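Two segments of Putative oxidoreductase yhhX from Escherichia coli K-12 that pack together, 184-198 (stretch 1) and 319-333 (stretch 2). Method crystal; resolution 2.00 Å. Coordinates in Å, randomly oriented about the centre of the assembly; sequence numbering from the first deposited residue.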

# COMPACT_ATOMS: atom_id res chain seq x y z
N ILE A 184 -17.04 1.04 0.54
CA ILE A 184 -18.22 1.20 -0.30
C ILE A 184 -19.24 2.15 0.35
O ILE A 184 -19.85 2.97 -0.34
CB ILE A 184 -18.85 -0.18 -0.61
CG1 ILE A 184 -17.94 -0.95 -1.58
CG2 ILE A 184 -20.24 -0.02 -1.18
CD1 ILE A 184 -18.22 -2.42 -1.69
N SER A 185 -19.42 2.07 1.66
CA SER A 185 -20.37 2.95 2.34
C SER A 185 -19.93 4.41 2.24
O SER A 185 -20.76 5.31 2.34
CB SER A 185 -20.51 2.57 3.82
OG SER A 185 -19.40 3.05 4.57
N LEU A 186 -18.64 4.66 2.04
CA LEU A 186 -18.13 6.03 1.94
C LEU A 186 -18.11 6.58 0.52
O LEU A 186 -18.45 7.74 0.29
CB LEU A 186 -16.68 6.13 2.44
CG LEU A 186 -16.31 5.74 3.87
CD1 LEU A 186 -14.79 5.83 4.06
CD2 LEU A 186 -17.04 6.65 4.83
N PHE A 187 -17.70 5.73 -0.42
CA PHE A 187 -17.54 6.15 -1.80
C PHE A 187 -18.44 5.51 -2.84
O PHE A 187 -18.51 5.99 -3.96
CB PHE A 187 -16.08 5.97 -2.19
CG PHE A 187 -15.11 6.62 -1.22
CD1 PHE A 187 -15.14 7.99 -0.99
CD2 PHE A 187 -14.17 5.85 -0.54
CE1 PHE A 187 -14.26 8.59 -0.10
CE2 PHE A 187 -13.28 6.44 0.36
CZ PHE A 187 -13.33 7.81 0.58
N GLY A 188 -19.12 4.42 -2.50
CA GLY A 188 -20.00 3.80 -3.46
C GLY A 188 -19.39 2.71 -4.33
O GLY A 188 -18.56 1.93 -3.87
N ARG A 189 -19.82 2.69 -5.58
CA ARG A 189 -19.38 1.71 -6.58
C ARG A 189 -18.14 2.19 -7.34
O ARG A 189 -18.17 3.22 -8.02
CB ARG A 189 -20.52 1.49 -7.58
CG ARG A 189 -20.91 0.05 -7.88
CD ARG A 189 -22.21 0.03 -8.73
NE ARG A 189 -22.99 -1.20 -8.56
CZ ARG A 189 -24.18 -1.43 -9.13
NH1 ARG A 189 -24.74 -0.52 -9.91
NH2 ARG A 189 -24.82 -2.57 -8.90
N PRO A 190 -17.03 1.45 -7.24
CA PRO A 190 -15.80 1.86 -7.94
C PRO A 190 -15.84 1.60 -9.44
O PRO A 190 -16.66 0.80 -9.92
CB PRO A 190 -14.73 1.00 -7.26
CG PRO A 190 -15.46 -0.28 -7.02
CD PRO A 190 -16.82 0.21 -6.49
N ASP A 191 -14.96 2.29 -10.16
CA ASP A 191 -14.84 2.14 -11.61
C ASP A 191 -14.04 0.89 -11.94
O ASP A 191 -14.38 0.14 -12.86
CB ASP A 191 -14.10 3.34 -12.22
CG ASP A 191 -14.79 4.66 -11.98
OD1 ASP A 191 -16.04 4.70 -12.07
OD2 ASP A 191 -14.09 5.66 -11.70
N HIS A 192 -12.96 0.68 -11.18
CA HIS A 192 -12.07 -0.45 -11.39
C HIS A 192 -11.62 -1.07 -10.06
O HIS A 192 -11.67 -0.42 -9.01
CB HIS A 192 -10.79 -0.01 -12.10
CG HIS A 192 -11.02 0.96 -13.22
ND1 HIS A 192 -11.52 0.57 -14.45
CD2 HIS A 192 -10.80 2.29 -13.30
CE1 HIS A 192 -11.60 1.63 -15.24
NE2 HIS A 192 -11.16 2.68 -14.57
N VAL A 193 -11.18 -2.31 -10.13
CA VAL A 193 -10.67 -3.00 -8.95
C VAL A 193 -9.41 -3.78 -9.31
O VAL A 193 -9.39 -4.50 -10.30
CB VAL A 193 -11.69 -3.99 -8.36
CG1 VAL A 193 -11.07 -4.70 -7.15
CG2 VAL A 193 -12.96 -3.27 -7.93
N ALA A 194 -8.35 -3.60 -8.52
CA ALA A 194 -7.11 -4.33 -8.73
C ALA A 194 -7.02 -5.35 -7.59
O ALA A 194 -7.16 -4.98 -6.41
CB ALA A 194 -5.90 -3.38 -8.66
N TYR A 195 -6.78 -6.61 -7.92
CA TYR A 195 -6.69 -7.68 -6.94
C TYR A 195 -5.30 -8.31 -6.79
O TYR A 195 -4.57 -8.49 -7.77
CB TYR A 195 -7.65 -8.83 -7.28
CG TYR A 195 -9.11 -8.49 -7.52
CD1 TYR A 195 -9.58 -8.23 -8.80
CD2 TYR A 195 -10.02 -8.50 -6.46
CE1 TYR A 195 -10.94 -8.00 -9.03
CE2 TYR A 195 -11.38 -8.26 -6.68
CZ TYR A 195 -11.83 -8.01 -7.97
OH TYR A 195 -13.17 -7.78 -8.19
N ASP A 196 -4.97 -8.66 -5.55
CA ASP A 196 -3.74 -9.35 -5.17
C ASP A 196 -4.22 -10.29 -4.06
O ASP A 196 -4.46 -9.84 -2.93
CB ASP A 196 -2.69 -8.39 -4.60
CG ASP A 196 -1.60 -9.12 -3.81
OD1 ASP A 196 -1.20 -10.23 -4.24
OD2 ASP A 196 -1.14 -8.59 -2.77
N ILE A 197 -4.38 -11.56 -4.38
CA ILE A 197 -4.86 -12.55 -3.42
C ILE A 197 -3.88 -13.73 -3.35
O ILE A 197 -3.70 -14.45 -4.33
CB ILE A 197 -6.26 -13.07 -3.85
CG1 ILE A 197 -7.21 -11.89 -4.05
CG2 ILE A 197 -6.81 -14.03 -2.79
CD1 ILE A 197 -8.56 -12.27 -4.68
N ARG A 198 -3.27 -13.92 -2.19
CA ARG A 198 -2.29 -14.99 -2.02
C ARG A 198 -2.47 -15.85 -0.77
O ARG A 198 -3.06 -15.44 0.22
CB ARG A 198 -0.88 -14.39 -2.02
CG ARG A 198 -0.76 -13.13 -2.85
CD ARG A 198 0.66 -12.87 -3.36
NE ARG A 198 1.66 -12.57 -2.34
CZ ARG A 198 1.63 -11.52 -1.53
NH1 ARG A 198 0.64 -10.64 -1.59
NH2 ARG A 198 2.62 -11.32 -0.67
N GLU A 319 -29.01 -1.36 -0.99
CA GLU A 319 -29.00 -2.56 -1.82
C GLU A 319 -27.79 -2.57 -2.76
O GLU A 319 -27.10 -3.58 -2.88
CB GLU A 319 -30.31 -2.63 -2.64
CG GLU A 319 -30.52 -3.92 -3.45
CD GLU A 319 -31.84 -3.91 -4.23
OE1 GLU A 319 -32.89 -3.59 -3.63
OE2 GLU A 319 -31.84 -4.24 -5.45
N SER A 320 -27.53 -1.44 -3.41
CA SER A 320 -26.41 -1.33 -4.34
C SER A 320 -25.06 -1.60 -3.68
O SER A 320 -24.16 -2.14 -4.31
CB SER A 320 -26.39 0.05 -5.00
OG SER A 320 -26.18 1.09 -4.06
N GLU A 321 -24.92 -1.23 -2.42
CA GLU A 321 -23.66 -1.46 -1.71
C GLU A 321 -23.46 -2.96 -1.50
O GLU A 321 -22.35 -3.48 -1.59
CB GLU A 321 -23.67 -0.73 -0.36
CG GLU A 321 -23.89 0.77 -0.51
CD GLU A 321 -23.98 1.51 0.82
OE1 GLU A 321 -24.75 1.09 1.70
OE2 GLU A 321 -23.27 2.52 0.97
N VAL A 322 -24.55 -3.66 -1.22
CA VAL A 322 -24.46 -5.10 -0.99
C VAL A 322 -24.09 -5.81 -2.29
O VAL A 322 -23.21 -6.66 -2.29
CB VAL A 322 -25.81 -5.65 -0.46
CG1 VAL A 322 -25.70 -7.14 -0.23
CG2 VAL A 322 -26.18 -4.94 0.82
N LEU A 323 -24.74 -5.45 -3.39
CA LEU A 323 -24.46 -6.08 -4.67
C LEU A 323 -23.04 -5.77 -5.16
O LEU A 323 -22.38 -6.62 -5.76
CB LEU A 323 -25.49 -5.63 -5.71
CG LEU A 323 -26.94 -6.07 -5.45
CD1 LEU A 323 -27.87 -5.50 -6.51
CD2 LEU A 323 -27.00 -7.58 -5.44
N THR A 324 -22.57 -4.55 -4.91
CA THR A 324 -21.23 -4.18 -5.35
C THR A 324 -20.20 -5.02 -4.57
O THR A 324 -19.21 -5.48 -5.14
CB THR A 324 -20.97 -2.68 -5.13
OG1 THR A 324 -21.83 -1.91 -5.99
CG2 THR A 324 -19.53 -2.35 -5.45
N ASN A 325 -20.45 -5.23 -3.28
CA ASN A 325 -19.54 -6.01 -2.45
C ASN A 325 -19.43 -7.45 -2.96
O ASN A 325 -18.33 -7.96 -3.20
CB ASN A 325 -20.03 -6.00 -0.99
CG ASN A 325 -18.95 -6.36 0.00
OD1 ASN A 325 -18.80 -5.69 1.03
ND2 ASN A 325 -18.21 -7.42 -0.28
N LEU A 326 -20.57 -8.11 -3.13
CA LEU A 326 -20.59 -9.49 -3.62
C LEU A 326 -19.93 -9.63 -4.99
O LEU A 326 -19.21 -10.59 -5.24
CB LEU A 326 -22.04 -9.99 -3.70
CG LEU A 326 -22.70 -10.49 -2.41
CD1 LEU A 326 -22.39 -9.55 -1.25
CD2 LEU A 326 -24.21 -10.60 -2.64
N GLU A 327 -20.19 -8.68 -5.87
CA GLU A 327 -19.61 -8.73 -7.22
C GLU A 327 -18.09 -8.60 -7.17
O GLU A 327 -17.37 -9.35 -7.83
CB GLU A 327 -20.20 -7.61 -8.08
CG GLU A 327 -19.76 -7.66 -9.52
CD GLU A 327 -20.36 -6.54 -10.35
OE1 GLU A 327 -21.59 -6.32 -10.26
OE2 GLU A 327 -19.61 -5.89 -11.10
N ILE A 328 -17.60 -7.65 -6.37
CA ILE A 328 -16.16 -7.44 -6.24
C ILE A 328 -15.49 -8.70 -5.69
O ILE A 328 -14.46 -9.13 -6.20
CB ILE A 328 -15.85 -6.22 -5.32
CG1 ILE A 328 -16.29 -4.92 -6.03
CG2 ILE A 328 -14.35 -6.17 -5.02
CD1 ILE A 328 -16.17 -3.64 -5.19
N LEU A 329 -16.08 -9.31 -4.66
CA LEU A 329 -15.51 -10.52 -4.10
C LEU A 329 -15.44 -11.64 -5.14
O LEU A 329 -14.40 -12.29 -5.30
CB LEU A 329 -16.34 -10.97 -2.88
CG LEU A 329 -16.19 -10.10 -1.63
CD1 LEU A 329 -17.16 -10.56 -0.55
CD2 LEU A 329 -14.74 -10.20 -1.13
N GLU A 330 -16.54 -11.86 -5.86
CA GLU A 330 -16.60 -12.91 -6.88
C GLU A 330 -15.57 -12.71 -7.98
O GLU A 330 -14.85 -13.64 -8.34
CB GLU A 330 -17.99 -12.98 -7.52
CG GLU A 330 -19.13 -13.29 -6.57
CD GLU A 330 -20.42 -13.63 -7.31
OE1 GLU A 330 -20.80 -12.87 -8.24
OE2 GLU A 330 -21.06 -14.65 -6.97
N ARG A 331 -15.52 -11.50 -8.53
CA ARG A 331 -14.61 -11.21 -9.62
C ARG A 331 -13.13 -11.25 -9.22
O ARG A 331 -12.25 -11.16 -10.07
CB ARG A 331 -14.97 -9.87 -10.26
CG ARG A 331 -16.38 -9.87 -10.88
CD ARG A 331 -16.56 -8.72 -11.86
NE ARG A 331 -15.63 -8.84 -12.98
CZ ARG A 331 -15.48 -7.94 -13.94
NH1 ARG A 331 -16.21 -6.83 -13.93
NH2 ARG A 331 -14.60 -8.15 -14.92
N GLY A 332 -12.86 -11.39 -7.93
CA GLY A 332 -11.49 -11.46 -7.49
C GLY A 332 -10.91 -12.81 -7.88
O GLY A 332 -9.70 -12.98 -7.99
N PHE A 333 -11.79 -13.78 -8.11
CA PHE A 333 -11.38 -15.12 -8.49
C PHE A 333 -11.75 -15.42 -9.95
O PHE A 333 -11.76 -16.57 -10.39
CB PHE A 333 -12.01 -16.14 -7.53
CG PHE A 333 -11.58 -15.96 -6.11
CD1 PHE A 333 -10.33 -16.40 -5.69
CD2 PHE A 333 -12.38 -15.28 -5.20
CE1 PHE A 333 -9.88 -16.16 -4.39
CE2 PHE A 333 -11.94 -15.03 -3.90
CZ PHE A 333 -10.69 -15.47 -3.50

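The helix of stretch 2, which includes residues from 319 on, lies across the end of one helix, the turn that follows it, and strand 192-198. The strand and helix axes run in roughly the same direction, 46° apart, and approach to 10.0 Å, a spacing that leaves room for one layer of side chains between them. Some 704 Å² of surface is buried, counting both sides, and most of the contact is apolar.

The apolar layer centres on two isoleucines. I184, in the last turn of its helix, points toward the other stretch and acts as a knob in a hole formed by E321, T324, N325 and I328. Its CG2 lies 3.6 Å from CB of E321, while its CD1 reaches 4.0 Å from CG2 of T324 and 4.2 Å from CD1 of I328. A beta-branched aliphatic chain suits this pocket because its CG2 and CD1 touch different walls. I328 answers from the helix. Its CA-to-CB bond points sideways, but with chi1 m and chi2 t the chain extends so that CD1 comes 3.9 Å from CG of P190 and CG1 comes 4.2 Å from CG2 of V193. P190 offers a compact, rigid apolar surface just before the strand, and its CD also lies 3.9 Å from the T324 methyl, CG2. Along the strand, alternation directs V193, Y195 and I197 toward the helix, while the intervening A194 and D196 are out of its reach. At the far end, CD1 of I197 rests over one face of the F333 ring, 4.0 Å from CZ.

Y195 combines packing with polarity. Its ring passes beside I328, with CE2 4.0 Å from CG2 of that residue, and its hydroxyl OH donates a hydrogen bond of 2.7 Å to the backbone O of I328. This carbonyl lies near the helix C-terminus, where the regular i to i+4 pattern gives way: G332 N bonds to L329 O at 3.2 Å, and I328 O is left without a backbone partner in the stretch. Tyrosine suits the place because its long ring spans the gap and still delivers a donor at its tip.

Over one face of the same ring sits G332, whose CA makes a CH-pi contact 15° off the ring normal and lies 3.3 Å from CE2 of Y195. Glycine allows this close approach: an ideal CB here would lie only 3.1 Å from CE2 of Y195 and 3.3 Å from CD1 of I197.

At the other end, the polar contact is less certain. The CA-to-CB bond of R189 points sideways, but the end of its side chain comes nearer the helix, and NE donates a hydrogen bond to OG1 of T324 at 2.9 Å, with both atoms less surely placed. T324 OG1 in turn donates to S320 O at 2.9 Å, so threonine can serve its own helix and the neighbouring stretch with the hydroxyl while its methyl joins the apolar layer.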